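Long-range contacts in oxidoreductase, short chain dehydrogenase/reductase family protein (Bifidobacterium adolescentis L2-32, PDB 6OW4), which acts as an NADH-dependent 20beta-hydroxysteroid dehydrogenase of the short-chain dehydrogenase/reductase family, reducing the C20 ketone of steroids: residues G41-V46 with T121-F126; A60-G65 with F91-I96; V71-Q76 with T99-D104; G222-T227 with D275-V280; L251-M256 with G289-F294. All blocks are in the same frame, centred on the assembly; numbering follows the deposited sequence. Where two conformers were deposited one is given.

Contact 1: G41-V46 with T121-F126; sequences GRKGFV and TVDFAF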
# COMPACT_ATOMS: atom_id res chain seq x y z
N GLY F 41 11.52 3.48 34.48
CA GLY F 41 11.59 4.95 34.60
C GLY F 41 10.72 5.65 33.56
O GLY F 41 11.00 6.84 33.29
N ARG F 42 9.72 4.96 33.02
CA ARG F 42 8.80 5.51 31.98
C ARG F 42 7.36 5.46 32.50
O ARG F 42 7.05 4.58 33.33
CB ARG F 42 8.93 4.73 30.67
CG ARG F 42 10.17 5.09 29.87
CD ARG F 42 10.17 4.51 28.46
NE ARG F 42 9.14 5.08 27.61
CZ ARG F 42 9.03 4.89 26.30
NH1 ARG F 42 9.91 4.13 25.66
NH2 ARG F 42 8.05 5.46 25.62
N LYS F 43 6.53 6.39 32.03
CA LYS F 43 5.12 6.58 32.47
C LYS F 43 4.25 6.83 31.23
O LYS F 43 4.74 7.47 30.29
CB LYS F 43 5.03 7.74 33.46
CG LYS F 43 6.10 7.73 34.55
CD LYS F 43 5.96 8.87 35.53
CE LYS F 43 7.04 8.86 36.58
NZ LYS F 43 7.14 10.18 37.26
N GLY F 44 3.01 6.34 31.25
CA GLY F 44 2.06 6.46 30.13
C GLY F 44 0.69 5.94 30.51
O GLY F 44 0.52 5.53 31.67
N PHE F 45 -0.25 5.95 29.56
CA PHE F 45 -1.65 5.50 29.79
C PHE F 45 -2.10 4.60 28.63
O PHE F 45 -1.52 4.66 27.53
CB PHE F 45 -2.57 6.70 30.00
CG PHE F 45 -2.79 7.57 28.79
CD1 PHE F 45 -1.97 8.66 28.54
CD2 PHE F 45 -3.84 7.33 27.92
CE1 PHE F 45 -2.18 9.47 27.43
CE2 PHE F 45 -4.05 8.14 26.81
CZ PHE F 45 -3.22 9.21 26.57
N VAL F 46 -3.13 3.79 28.90
CA VAL F 46 -3.76 2.83 27.95
C VAL F 46 -5.27 3.06 27.99
O VAL F 46 -5.84 2.98 29.09
CB VAL F 46 -3.41 1.38 28.31
CG1 VAL F 46 -4.13 0.39 27.41
CG2 VAL F 46 -1.90 1.13 28.29
N THR F 121 4.02 12.33 34.27
CA THR F 121 4.16 12.69 32.83
C THR F 121 3.65 11.54 31.96
O THR F 121 3.17 10.53 32.52
CB THR F 121 5.61 13.06 32.48
OG1 THR F 121 5.63 13.54 31.14
CG2 THR F 121 6.57 11.89 32.62
N VAL F 122 3.76 11.69 30.64
CA VAL F 122 3.36 10.69 29.61
C VAL F 122 4.52 10.51 28.63
O VAL F 122 4.76 11.44 27.83
CB VAL F 122 2.05 11.10 28.91
CG1 VAL F 122 1.74 10.25 27.69
CG2 VAL F 122 0.87 11.08 29.87
N ASP F 123 5.22 9.37 28.72
CA ASP F 123 6.30 8.94 27.79
C ASP F 123 5.69 8.14 26.63
O ASP F 123 6.25 8.19 25.53
CB ASP F 123 7.35 8.09 28.50
CG ASP F 123 8.11 8.82 29.60
OD1 ASP F 123 8.94 9.69 29.26
OD2 ASP F 123 7.86 8.52 30.78
N PHE F 124 4.60 7.41 26.89
CA PHE F 124 3.88 6.59 25.88
C PHE F 124 2.37 6.70 26.10
O PHE F 124 1.93 7.02 27.21
CB PHE F 124 4.33 5.13 25.98
CG PHE F 124 3.97 4.46 27.28
CD1 PHE F 124 2.75 3.81 27.43
CD2 PHE F 124 4.84 4.49 28.36
CE1 PHE F 124 2.42 3.20 28.63
CE2 PHE F 124 4.50 3.88 29.55
CZ PHE F 124 3.29 3.23 29.69
N ALA F 125 1.60 6.43 25.04
CA ALA F 125 0.12 6.37 25.05
C ALA F 125 -0.34 5.26 24.10
O ALA F 125 0.05 5.31 22.92
CB ALA F 125 -0.45 7.71 24.68
N PHE F 126 -1.10 4.30 24.61
CA PHE F 126 -1.76 3.24 23.82
C PHE F 126 -3.24 3.61 23.67
O PHE F 126 -4.04 3.33 24.59
CB PHE F 126 -1.55 1.86 24.45
CG PHE F 126 -2.11 0.71 23.65
CD1 PHE F 126 -2.09 0.72 22.26
CD2 PHE F 126 -2.65 -0.40 24.29
CE1 PHE F 126 -2.62 -0.34 21.54
CE2 PHE F 126 -3.17 -1.46 23.56
CZ PHE F 126 -3.15 -1.43 22.19
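Strands 42-46 and 124-126 lie side by side in the parallel sheet of the Rossmann fold, their directions 12° apart and Phe45 in register with Ala125. Phe126 N donates to Phe45 O at 3.0 Å, while the bond from Phe45 N back to Phe124 O is weak. Ahead of the strand, Asp123 turns its carboxylate on the opposite backbone: OD2 takes Lys43 N at 2.8 Å on its anti lone pair. Asp123 N also meets Lys43 O, at a distance modelled so short that its exact value is doubtful.

With Phe124 CG between its backbone N and carbonyl carbon (chi1 65°), Gly44 CA sits over the face of the ring, 3.5 Å from its centroid, a CH-pi contact. Val46 CG1 meets Phe126 CD2 at 3.5 Å, and helix 52-63 packs on this side of the sheet. On the other side Ala125 CB lies over the Phe45 ring, 4.0 Å from its centroid, with Val122 CG2 at the ring edge; helix 142-170 covers them. A CB on Gly44 would run into Phe124 O, consistent with a glycine here. A carboxylate rather than a backbone carbonyl accepts Lys43 N where the segments begin to pair, with apolar contacts on both faces beyond.

Contact 2: A60-G65 with F91-I96; sequences ALAQAG and FGTNVI
Phe91 lays its ring against the last turn of helix 52-63, where Gln63 runs over one face. Gln63 CB stands 4.1 Å from the ring centroid, displaced toward the rim, in a CH-pi contact. Because Gln63 CG is anti to the backbone N (chi1 -163°) and the chain continues extended, CG and CD follow the ring past CD1 and CE1, and Gln63 NE2 ends 3.5 Å from Phe91 CE1. The amide is tilted 44° to the ring plane; its NE2 and OE1 are bonded to Tyr31 O and Ile33 N of the second subunit. Ala62 CB touches Phe91 CD2 at 3.8 Å and Val95 CG2 at 4.0 Å.

The contact joins two helix ends of the Rossmann fold: helix 52-63 closes in a Schellman motif at Gly65, and helix 77-91 gives way at Gly92 to the loop before strand 96-99. Thr93 folds back over that second end. Its OG1 donates to Phe91 O at 2.8 Å from well above the carbonyl plane and lies 3.3 Å from Ala62 O, while CG2 faces the carbonyl carbon of Gly65. An alanine in place of Phe91 would probably leave a gap beside Ala62 and deprive CB, CG and CD of Gln63 of the ring face they lie on. Val95 also packs on Leu70 of strand 66-72.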
# COMPACT_ATOMS: atom_id res chain seq x y z
N ALA F 60 1.67 -5.83 30.26
CA ALA F 60 2.98 -6.08 29.61
C ALA F 60 3.90 -4.87 29.82
O ALA F 60 5.10 -5.08 30.10
CB ALA F 60 2.79 -6.37 28.14
N LEU F 61 3.36 -3.65 29.70
CA LEU F 61 4.10 -2.38 29.90
C LEU F 61 4.50 -2.24 31.37
O LEU F 61 5.61 -1.73 31.62
CB LEU F 61 3.21 -1.21 29.44
CG LEU F 61 2.96 -1.15 27.94
CD1 LEU F 61 1.70 -0.35 27.64
CD2 LEU F 61 4.15 -0.57 27.20
N ALA F 62 3.65 -2.70 32.30
CA ALA F 62 3.90 -2.68 33.76
C ALA F 62 5.05 -3.63 34.11
O ALA F 62 5.91 -3.24 34.93
CB ALA F 62 2.64 -3.04 34.51
N GLN F 63 5.07 -4.82 33.51
CA GLN F 63 6.08 -5.88 33.77
C GLN F 63 7.45 -5.45 33.23
O GLN F 63 8.46 -5.82 33.85
CB GLN F 63 5.64 -7.21 33.16
CG GLN F 63 6.40 -8.41 33.72
CD GLN F 63 5.74 -9.71 33.37
OE1 GLN F 63 5.10 -9.84 32.32
NE2 GLN F 63 5.89 -10.69 34.24
N ALA F 64 7.47 -4.71 32.12
CA ALA F 64 8.67 -4.05 31.56
C ALA F 64 9.15 -2.95 32.51
O ALA F 64 10.32 -2.55 32.40
CB ALA F 64 8.37 -3.50 30.19
N GLY F 65 8.26 -2.46 33.40
CA GLY F 65 8.58 -1.58 34.54
C GLY F 65 8.12 -0.15 34.31
O GLY F 65 8.87 0.77 34.68
N PHE F 91 3.81 -6.57 39.64
CA PHE F 91 5.01 -6.05 38.94
C PHE F 91 5.61 -4.84 39.68
O PHE F 91 6.52 -4.21 39.13
CB PHE F 91 4.65 -5.70 37.50
CG PHE F 91 3.80 -6.74 36.82
CD1 PHE F 91 4.23 -8.06 36.73
CD2 PHE F 91 2.56 -6.41 36.28
CE1 PHE F 91 3.44 -9.02 36.11
CE2 PHE F 91 1.78 -7.37 35.66
CZ PHE F 91 2.22 -8.68 35.58
N GLY F 92 5.12 -4.55 40.90
CA GLY F 92 5.64 -3.49 41.78
C GLY F 92 5.80 -2.17 41.04
O GLY F 92 6.92 -1.63 41.04
N THR F 93 4.72 -1.67 40.43
CA THR F 93 4.70 -0.42 39.62
C THR F 93 3.49 0.43 39.99
O THR F 93 2.51 -0.13 40.52
CB THR F 93 4.67 -0.73 38.11
OG1 THR F 93 5.36 -1.96 37.88
CG2 THR F 93 5.31 0.37 37.29
N ASN F 94 3.56 1.74 39.72
CA ASN F 94 2.44 2.70 39.93
C ASN F 94 1.45 2.57 38.77
O ASN F 94 1.54 3.36 37.81
CB ASN F 94 2.94 4.14 40.11
CG ASN F 94 1.83 5.12 40.41
OD1 ASN F 94 0.84 4.77 41.05
ND2 ASN F 94 1.99 6.36 39.96
N VAL F 95 0.56 1.57 38.85
CA VAL F 95 -0.56 1.34 37.89
C VAL F 95 -1.84 1.90 38.52
O VAL F 95 -2.38 1.24 39.43
CB VAL F 95 -0.69 -0.15 37.52
CG1 VAL F 95 -1.73 -0.37 36.43
CG2 VAL F 95 0.64 -0.75 37.11
N ILE F 96 -2.29 3.07 38.06
CA ILE F 96 -3.49 3.79 38.59
C ILE F 96 -4.67 3.55 37.64
O ILE F 96 -4.45 2.95 36.57
CB ILE F 96 -3.20 5.29 38.78
CG1 ILE F 96 -3.05 6.04 37.45
CG2 ILE F 96 -1.98 5.49 39.68
CD1 ILE F 96 -3.11 7.54 37.58

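Contact 3: V71-Q76 with T99-D104; sequences VDLPSQ and TCDVTD. With NAD (nicotinamide-adenine-dinucleotide), chain N.
Where they touch, 71-74 and 99-101 run 78° apart at the ends of neighbouring strands, joined by the bond from Cys100 N to Asp72 O at 3.0 Å (162°). Thr99 CG2 lies against Leu73 O and Pro74 CA, and Val71 CG1 meets Cys100 CB.

Both segments then turn to the adenosine of NAD. With CG anti to the backbone N (chi1 -151°), the Asp72 carboxylate takes both ribose hydroxyls, O2B on OD1 and O3B on OD2, each at 2.5 Å. Two backbone N-H groups also hold it: Leu73 N donates to OD1 at 2.6 Å on the anti lone pair, and Ala50 N to OD2. At the adenine, Leu73 CD2 lies over one face, 3.3 Å from N1A; Val102 CG2 is on the other side, at the rim, 3.4 Å from N6A. Val102 N donates to N1A at 3.2 Å.

An alanine in place of Asp72 would probably leave both ribose hydroxyls and Leu73 N without their acceptor and the ribose free to shift. A carboxylate at the end of this strand is the NAD mark of Rossmann enzymes: it accepts from a 2'-hydroxyl and would probably repel the 2'-phosphate of NADP, consistent with NADH dependence.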
# COMPACT_ATOMS: atom_id res chain seq x y z
N VAL F 71 -7.28 3.58 31.49
CA VAL F 71 -8.35 4.53 31.07
C VAL F 71 -9.46 3.74 30.36
O VAL F 71 -9.15 2.98 29.43
CB VAL F 71 -7.78 5.64 30.17
CG1 VAL F 71 -8.86 6.62 29.73
CG2 VAL F 71 -6.64 6.38 30.85
N ASP F 72 -10.71 3.91 30.82
CA ASP F 72 -11.93 3.34 30.19
C ASP F 72 -13.15 4.12 30.70
O ASP F 72 -12.96 5.13 31.40
CB ASP F 72 -12.03 1.83 30.45
CG ASP F 72 -12.75 1.07 29.35
OD1 ASP F 72 -13.90 1.44 29.05
OD2 ASP F 72 -12.16 0.12 28.81
N LEU F 73 -14.36 3.67 30.35
CA LEU F 73 -15.64 4.36 30.65
C LEU F 73 -15.82 4.49 32.16
O LEU F 73 -15.34 3.65 32.92
CB LEU F 73 -16.79 3.57 30.02
CG LEU F 73 -16.88 3.63 28.50
CD1 LEU F 73 -17.86 2.60 27.97
CD2 LEU F 73 -17.26 5.02 28.03
N PRO F 74 -16.54 5.54 32.63
CA PRO F 74 -16.91 5.67 34.04
C PRO F 74 -17.50 4.39 34.66
O PRO F 74 -17.25 4.14 35.82
CB PRO F 74 -17.97 6.78 34.02
CG PRO F 74 -17.58 7.64 32.84
CD PRO F 74 -17.01 6.67 31.82
N SER F 75 -18.26 3.63 33.86
CA SER F 75 -18.96 2.37 34.26
C SER F 75 -17.95 1.28 34.67
O SER F 75 -18.36 0.38 35.43
CB SER F 75 -19.85 1.89 33.15
OG SER F 75 -19.11 1.65 31.97
N GLN F 76 -16.70 1.36 34.20
CA GLN F 76 -15.65 0.33 34.42
C GLN F 76 -14.78 0.68 35.64
O GLN F 76 -13.81 -0.06 35.89
CB GLN F 76 -14.79 0.18 33.17
CG GLN F 76 -15.58 -0.15 31.91
CD GLN F 76 -16.27 -1.49 32.00
OE1 GLN F 76 -15.69 -2.49 32.42
NE2 GLN F 76 -17.54 -1.51 31.61
N THR F 99 -10.99 7.08 34.83
CA THR F 99 -12.17 6.99 33.94
C THR F 99 -12.23 8.24 33.05
O THR F 99 -11.95 9.34 33.57
CB THR F 99 -13.47 6.81 34.74
OG1 THR F 99 -13.58 7.90 35.65
CG2 THR F 99 -13.52 5.50 35.49
N CYS F 100 -12.56 8.07 31.77
CA CYS F 100 -12.77 9.18 30.80
C CYS F 100 -13.52 8.67 29.57
O CYS F 100 -12.95 7.87 28.81
CB CYS F 100 -11.44 9.80 30.38
SG CYS F 100 -11.61 10.97 29.01
N ASP F 101 -14.77 9.11 29.40
CA ASP F 101 -15.53 8.99 28.13
C ASP F 101 -14.82 9.88 27.09
O ASP F 101 -14.82 11.11 27.27
CB ASP F 101 -17.00 9.35 28.34
CG ASP F 101 -17.80 9.43 27.05
OD1 ASP F 101 -17.69 10.46 26.36
OD2 ASP F 101 -18.53 8.47 26.76
N VAL F 102 -14.24 9.27 26.06
CA VAL F 102 -13.34 9.94 25.07
C VAL F 102 -14.16 10.80 24.10
O VAL F 102 -13.54 11.62 23.40
CB VAL F 102 -12.45 8.93 24.32
CG1 VAL F 102 -11.61 8.09 25.28
CG2 VAL F 102 -13.25 8.03 23.39
N THR F 103 -15.49 10.62 24.06
CA THR F 103 -16.42 11.43 23.24
C THR F 103 -16.80 12.72 23.99
O THR F 103 -17.34 13.64 23.34
CB THR F 103 -17.67 10.64 22.84
OG1 THR F 103 -18.37 10.25 24.02
CG2 THR F 103 -17.34 9.40 22.02
N ASP F 104 -16.52 12.78 25.30
CA ASP F 104 -16.77 13.96 26.17
C ASP F 104 -15.46 14.74 26.34
O ASP F 104 -14.55 14.22 27.02
CB ASP F 104 -17.35 13.53 27.52
CG ASP F 104 -17.94 14.67 28.33
OD1 ASP F 104 -17.53 15.82 28.12
OD2 ASP F 104 -18.81 14.38 29.18
PA NAD N . -13.29 -4.37 23.79
O1A NAD N . -14.64 -3.97 23.32
O2A NAD N . -13.39 -5.02 25.18
O5B NAD N . -12.31 -3.12 23.89
C5B NAD N . -12.78 -1.80 23.59
C4B NAD N . -12.66 -0.95 24.88
O4B NAD N . -12.80 0.55 24.46
C3B NAD N . -13.57 -1.21 25.72
O3B NAD N . -13.03 -1.48 27.06
C2B NAD N . -14.54 0.14 25.80
O2B NAD N . -15.07 0.30 27.15
C1B NAD N . -13.80 1.13 25.47
N9A NAD N . -14.64 2.19 24.83
C8A NAD N . -15.51 2.29 23.80
N7A NAD N . -15.95 3.57 23.74
C5A NAD N . -15.35 4.26 24.73
C6A NAD N . -15.44 5.61 25.10
N6A NAD N . -16.17 6.75 24.64
N1A NAD N . -14.72 6.07 26.15
C2A NAD N . -13.89 5.22 26.84
N3A NAD N . -13.79 3.89 26.47
C4A NAD N . -14.53 3.42 25.41
O3 NAD N . -12.66 -5.45 22.72
PN NAD N . -11.13 -5.41 22.20
O1N NAD N . -10.90 -6.61 21.32
O2N NAD N . -10.18 -5.45 23.39
O5D NAD N . -10.92 -4.09 21.33
C5D NAD N . -9.92 -3.14 21.66
C4D NAD N . -9.53 -2.33 20.40
O4D NAD N . -9.02 -3.13 19.50
C3D NAD N . -10.76 -1.70 19.76
O3D NAD N . -10.49 -0.41 19.39
C2D NAD N . -11.03 -2.59 18.50
O2D NAD N . -11.74 -1.75 17.49
C1D NAD N . -9.86 -2.96 18.13
N1N NAD N . -9.81 -4.22 17.39
C2N NAD N . -10.09 -5.43 18.03
C3N NAD N . -10.04 -6.63 17.31
C7N NAD N . -10.36 -7.98 18.01
O7N NAD N . -10.83 -8.90 17.36
N7N NAD N . -10.10 -8.17 19.39
C4N NAD N . -9.71 -6.63 15.97
C5N NAD N . -9.43 -5.43 15.33
C6N NAD N . -9.47 -4.23 16.05

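Contact 4: G222-T227 with D275-V280; sequences GIRSNT and DASSYV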
# COMPACT_ATOMS: atom_id res chain seq x y z
N GLY F 222 10.79 14.48 19.13
CA GLY F 222 11.25 13.18 19.65
C GLY F 222 10.10 12.23 19.92
O GLY F 222 10.29 11.29 20.71
N ILE F 223 8.95 12.44 19.28
CA ILE F 223 7.71 11.63 19.45
C ILE F 223 7.55 10.73 18.22
O ILE F 223 7.54 11.27 17.09
CB ILE F 223 6.48 12.54 19.69
CG1 ILE F 223 6.67 13.40 20.95
CG2 ILE F 223 5.20 11.72 19.76
CD1 ILE F 223 5.63 14.48 21.13
N ARG F 224 7.46 9.42 18.43
CA ARG F 224 7.14 8.41 17.38
C ARG F 224 5.65 8.09 17.45
O ARG F 224 5.09 8.13 18.57
CB ARG F 224 8.00 7.15 17.56
CG ARG F 224 9.49 7.40 17.45
CD ARG F 224 10.34 6.16 17.61
NE ARG F 224 10.10 5.46 18.87
CZ ARG F 224 9.39 4.35 19.02
NH1 ARG F 224 8.80 3.77 17.99
NH2 ARG F 224 9.26 3.81 20.23
N SER F 225 5.03 7.81 16.30
CA SER F 225 3.59 7.48 16.16
C SER F 225 3.43 6.31 15.19
O SER F 225 3.79 6.47 14.01
CB SER F 225 2.79 8.68 15.71
OG SER F 225 1.40 8.36 15.61
N ASN F 226 2.91 5.19 15.68
CA ASN F 226 2.71 3.95 14.89
C ASN F 226 1.33 3.37 15.19
O ASN F 226 0.74 3.75 16.22
CB ASN F 226 3.81 2.92 15.16
CG ASN F 226 5.18 3.40 14.71
OD1 ASN F 226 5.44 3.50 13.52
ND2 ASN F 226 6.05 3.71 15.67
N THR F 227 0.84 2.49 14.32
CA THR F 227 -0.44 1.77 14.47
C THR F 227 -0.19 0.26 14.56
O THR F 227 0.80 -0.22 13.97
CB THR F 227 -1.40 2.08 13.31
OG1 THR F 227 -0.74 1.71 12.10
CG2 THR F 227 -1.79 3.54 13.26
N ASP F 275 12.36 1.20 23.23
CA ASP F 275 13.45 1.70 22.35
C ASP F 275 13.81 0.67 21.28
O ASP F 275 14.57 1.02 20.36
CB ASP F 275 14.71 2.04 23.15
CG ASP F 275 14.47 3.11 24.21
OD1 ASP F 275 13.43 3.03 24.88
OD2 ASP F 275 15.33 4.00 24.34
N ALA F 276 13.30 -0.56 21.40
CA ALA F 276 13.49 -1.65 20.41
C ALA F 276 13.04 -1.17 19.02
O ALA F 276 13.58 -1.69 18.02
CB ALA F 276 12.73 -2.88 20.84
N SER F 277 12.11 -0.22 18.96
CA SER F 277 11.53 0.35 17.71
C SER F 277 11.89 1.83 17.57
O SER F 277 11.09 2.57 16.95
CB SER F 277 10.04 0.14 17.70
OG SER F 277 9.43 0.86 18.76
N SER F 278 13.06 2.24 18.07
CA SER F 278 13.50 3.66 18.19
C SER F 278 13.62 4.34 16.82
O SER F 278 13.60 5.59 16.80
CB SER F 278 14.79 3.76 18.97
OG SER F 278 15.78 2.89 18.43
N TYR F 279 13.75 3.58 15.73
CA TYR F 279 13.80 4.12 14.34
C TYR F 279 12.55 3.69 13.55
O TYR F 279 12.60 3.67 12.30
CB TYR F 279 15.08 3.69 13.63
CG TYR F 279 15.47 4.57 12.46
CD1 TYR F 279 15.76 5.92 12.65
CD2 TYR F 279 15.57 4.06 11.18
CE1 TYR F 279 16.12 6.73 11.58
CE2 TYR F 279 15.93 4.86 10.11
CZ TYR F 279 16.20 6.20 10.31
OH TYR F 279 16.56 6.99 9.26
N VAL F 280 11.47 3.36 14.26
CA VAL F 280 10.14 3.01 13.67
C VAL F 280 9.16 4.13 14.02
O VAL F 280 8.90 4.33 15.22
CB VAL F 280 9.64 1.64 14.15
CG1 VAL F 280 8.44 1.17 13.35
CG2 VAL F 280 10.74 0.59 14.13
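Arg224 and Asn226, two residues apart on strand 223-230, reach from the same side of the strand to one carbonyl oxygen, that of Val280. Arg224 presents the edge of its guanidinium: NH1 donates to Val280 O at 2.8 Å, nearly straight (161°), with the oxygen in the guanidinium plane and the nitrogen in the carbonyl plane. Asn226 comes at the same oxygen differently. Its ND2 donates at 3.0 Å from above the carbonyl plane, although Val280 O lies in the plane of the amide. The Asn226 and Val280 side chains cross at about a right angle, bringing Asn226 OD1 within 3.8 Å of Val280 CG1; OD1 itself accepts from Thr283 N.

The Arg224 chain bends at CD (chi3 -56°), which carries NE round over the loop. One face of the guanidinium then rests on the peptide between Ser277 and Ser278. Ser277 O is 2.8 Å from Arg224 NH1, yet over that face, an angle too poor for a hydrogen bond; this oxygen instead accepts from Val280 N at 2.8 Å, closing a type I turn. Arg224 CD lies 3.4 Å from Ser278 O, and NH2 is held by Leu272 O at the end of helix 262-273.

The turn continues toward strand 284-287, next to 223-230 in the sheet, and meets the second subunit, whose Glu264 accepts Ser278 OG and whose Met256 packs on Arg224. Several carbonyl oxygens gather round the guanidinium, so its positive charge is probably offset by backbone dipoles, and the two bonds on Val280 O satisfy a buried acceptor while tying the loop to the strand.

Contact 5: L251-M256 with G289-F294; sequences LEVVPM and GGYSVF
Tyr291 and Phe294 turn their rims to the loop 251-256. At the Tyr291 ring, Val254 CG2 lies at the edge, in the ring plane, 3.9 Å from CD2; Val253 CG2 approaches obliquely and tightly, 3.3 Å from CE2. At the Phe294 ring the edge belongs to Val253 O, in plane and 3.4 Å from CD2, while Pro255 CG comes obliquely to CE2 at 3.6 Å. A ring of another chain, Tyr189 of the third subunit, meets Phe294 edge-to-face.

Tyr291 CG is anti to the backbone N (chi1 179°). The ring lies alongside Val253, the two side chains pointing the same way, and the hydroxyl beyond accepts Tyr189 N of its own chain. Pro255 and Phe294 instead slide past each other in opposite directions. Val253 O is buried with no hydrogen-bond donor; it has the Phe294 edge and a CA-H...O contact from Tyr291 beside it.

Glycines let the backbones come close. Pro255 CD packs on Gly290 O at 3.3 Å, and Met256, extended as far as the sulphur (chi2 -170°), brings SD to 3.5 Å from Gly289 CA. A CB on Gly289 would crowd Val254 CG1 and Met256 CB, one on Gly290 would press on Pro255 CG, and both residues have positive phi. Met256 N gives Gly289 O a weak bond of 3.4 Å.

The contact brings the C-terminal tail, beyond the last strand of the Rossmann sheet, against the loop after helix 244-250. Residues of a second and a third subunit close over it, a C-terminal assembly surface of the kind found in tetrameric short-chain dehydrogenases.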
# COMPACT_ATOMS: atom_id res chain seq x y z
N LEU F 251 -11.83 -18.37 10.11
CA LEU F 251 -10.37 -18.62 9.99
C LEU F 251 -10.04 -19.31 8.66
O LEU F 251 -8.87 -19.72 8.48
CB LEU F 251 -9.91 -19.47 11.18
CG LEU F 251 -10.18 -18.87 12.56
CD1 LEU F 251 -9.73 -19.82 13.66
CD2 LEU F 251 -9.49 -17.52 12.72
N GLU F 252 -11.02 -19.43 7.76
CA GLU F 252 -10.83 -19.82 6.33
C GLU F 252 -9.60 -19.10 5.77
O GLU F 252 -8.69 -19.78 5.25
CB GLU F 252 -12.05 -19.42 5.50
CG GLU F 252 -13.10 -20.51 5.35
CD GLU F 252 -14.21 -20.15 4.38
OE1 GLU F 252 -13.89 -19.74 3.24
OE2 GLU F 252 -15.39 -20.27 4.76
N VAL F 253 -9.58 -17.77 5.92
CA VAL F 253 -8.65 -16.83 5.21
C VAL F 253 -7.53 -16.38 6.17
O VAL F 253 -6.91 -15.34 5.89
CB VAL F 253 -9.42 -15.63 4.62
CG1 VAL F 253 -10.31 -16.06 3.47
CG2 VAL F 253 -10.24 -14.90 5.68
N VAL F 254 -7.29 -17.13 7.25
CA VAL F 254 -6.14 -16.93 8.18
C VAL F 254 -5.24 -18.16 8.09
O VAL F 254 -5.57 -19.21 8.64
CB VAL F 254 -6.61 -16.67 9.63
CG1 VAL F 254 -5.43 -16.39 10.56
CG2 VAL F 254 -7.61 -15.54 9.71
N PRO F 255 -4.10 -18.08 7.37
CA PRO F 255 -3.19 -19.21 7.21
C PRO F 255 -2.86 -19.97 8.50
O PRO F 255 -2.77 -21.18 8.45
CB PRO F 255 -1.92 -18.56 6.65
CG PRO F 255 -2.42 -17.37 5.87
CD PRO F 255 -3.64 -16.89 6.64
N MET F 256 -2.68 -19.25 9.62
CA MET F 256 -2.31 -19.83 10.94
C MET F 256 -3.50 -20.59 11.54
O MET F 256 -3.27 -21.38 12.47
CB MET F 256 -1.83 -18.74 11.91
CG MET F 256 -0.42 -18.26 11.61
SD MET F 256 0.29 -17.18 12.89
CE MET F 256 0.27 -18.28 14.31
N GLY F 289 -1.97 -13.14 11.83
CA GLY F 289 -1.64 -14.55 11.50
C GLY F 289 -1.66 -14.82 10.00
O GLY F 289 -1.98 -15.96 9.61
N GLY F 290 -1.32 -13.81 9.18
CA GLY F 290 -1.16 -13.94 7.72
C GLY F 290 -2.43 -13.63 6.94
O GLY F 290 -2.44 -13.90 5.73
N TYR F 291 -3.46 -13.07 7.59
CA TYR F 291 -4.75 -12.71 6.95
C TYR F 291 -4.49 -11.83 5.72
O TYR F 291 -5.08 -12.10 4.66
CB TYR F 291 -5.69 -11.99 7.93
CG TYR F 291 -7.00 -11.57 7.32
CD1 TYR F 291 -7.10 -10.43 6.53
CD2 TYR F 291 -8.15 -12.33 7.49
CE1 TYR F 291 -8.30 -10.04 5.95
CE2 TYR F 291 -9.36 -11.95 6.92
CZ TYR F 291 -9.43 -10.81 6.15
OH TYR F 291 -10.61 -10.43 5.57
N SER F 292 -3.61 -10.82 5.86
CA SER F 292 -3.35 -9.76 4.86
C SER F 292 -2.76 -10.34 3.57
O SER F 292 -2.77 -9.63 2.55
CB SER F 292 -2.44 -8.70 5.40
OG SER F 292 -1.10 -9.17 5.50
N VAL F 293 -2.24 -11.57 3.61
CA VAL F 293 -1.66 -12.28 2.43
C VAL F 293 -2.80 -12.59 1.45
O VAL F 293 -2.57 -12.46 0.23
CB VAL F 293 -0.90 -13.56 2.83
CG1 VAL F 293 -0.40 -14.30 1.60
CG2 VAL F 293 0.24 -13.26 3.79
N PHE F 294 -3.97 -12.99 1.96
CA PHE F 294 -5.21 -13.23 1.18
C PHE F 294 -6.01 -11.93 1.08
O PHE F 294 -6.27 -11.44 -0.02
CB PHE F 294 -6.04 -14.35 1.82
CG PHE F 294 -5.37 -15.70 1.87
CD1 PHE F 294 -4.76 -16.24 0.75
CD2 PHE F 294 -5.36 -16.44 3.05
CE1 PHE F 294 -4.15 -17.48 0.80
CE2 PHE F 294 -4.75 -17.68 3.10
CZ PHE F 294 -4.15 -18.20 1.97

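Contacts 1, 3 and 4 reach one parallel sheet, and contact 2 joins the helix that follows the first strand to the loop before strand 96-99. Contacts 1 and 2 touch where Leu61 CD1 packs on Phe124 CE1 at 3.8 Å; contacts 1 and 3 meet through Val46 O and Val71 N, 2.9 Å apart. Contact 3 alone binds NAD directly, though the side chain of Phe126 in contact 1 is about 7 Å from it and that of Tyr291 in contact 5 about 10 Å. From contact 3 the cofactor runs to Tyr200 and Lys204. Contact 5 has its centre about 34 Å from that of contact 3. Contacts 2, 4 and 5 all meet the second subunit.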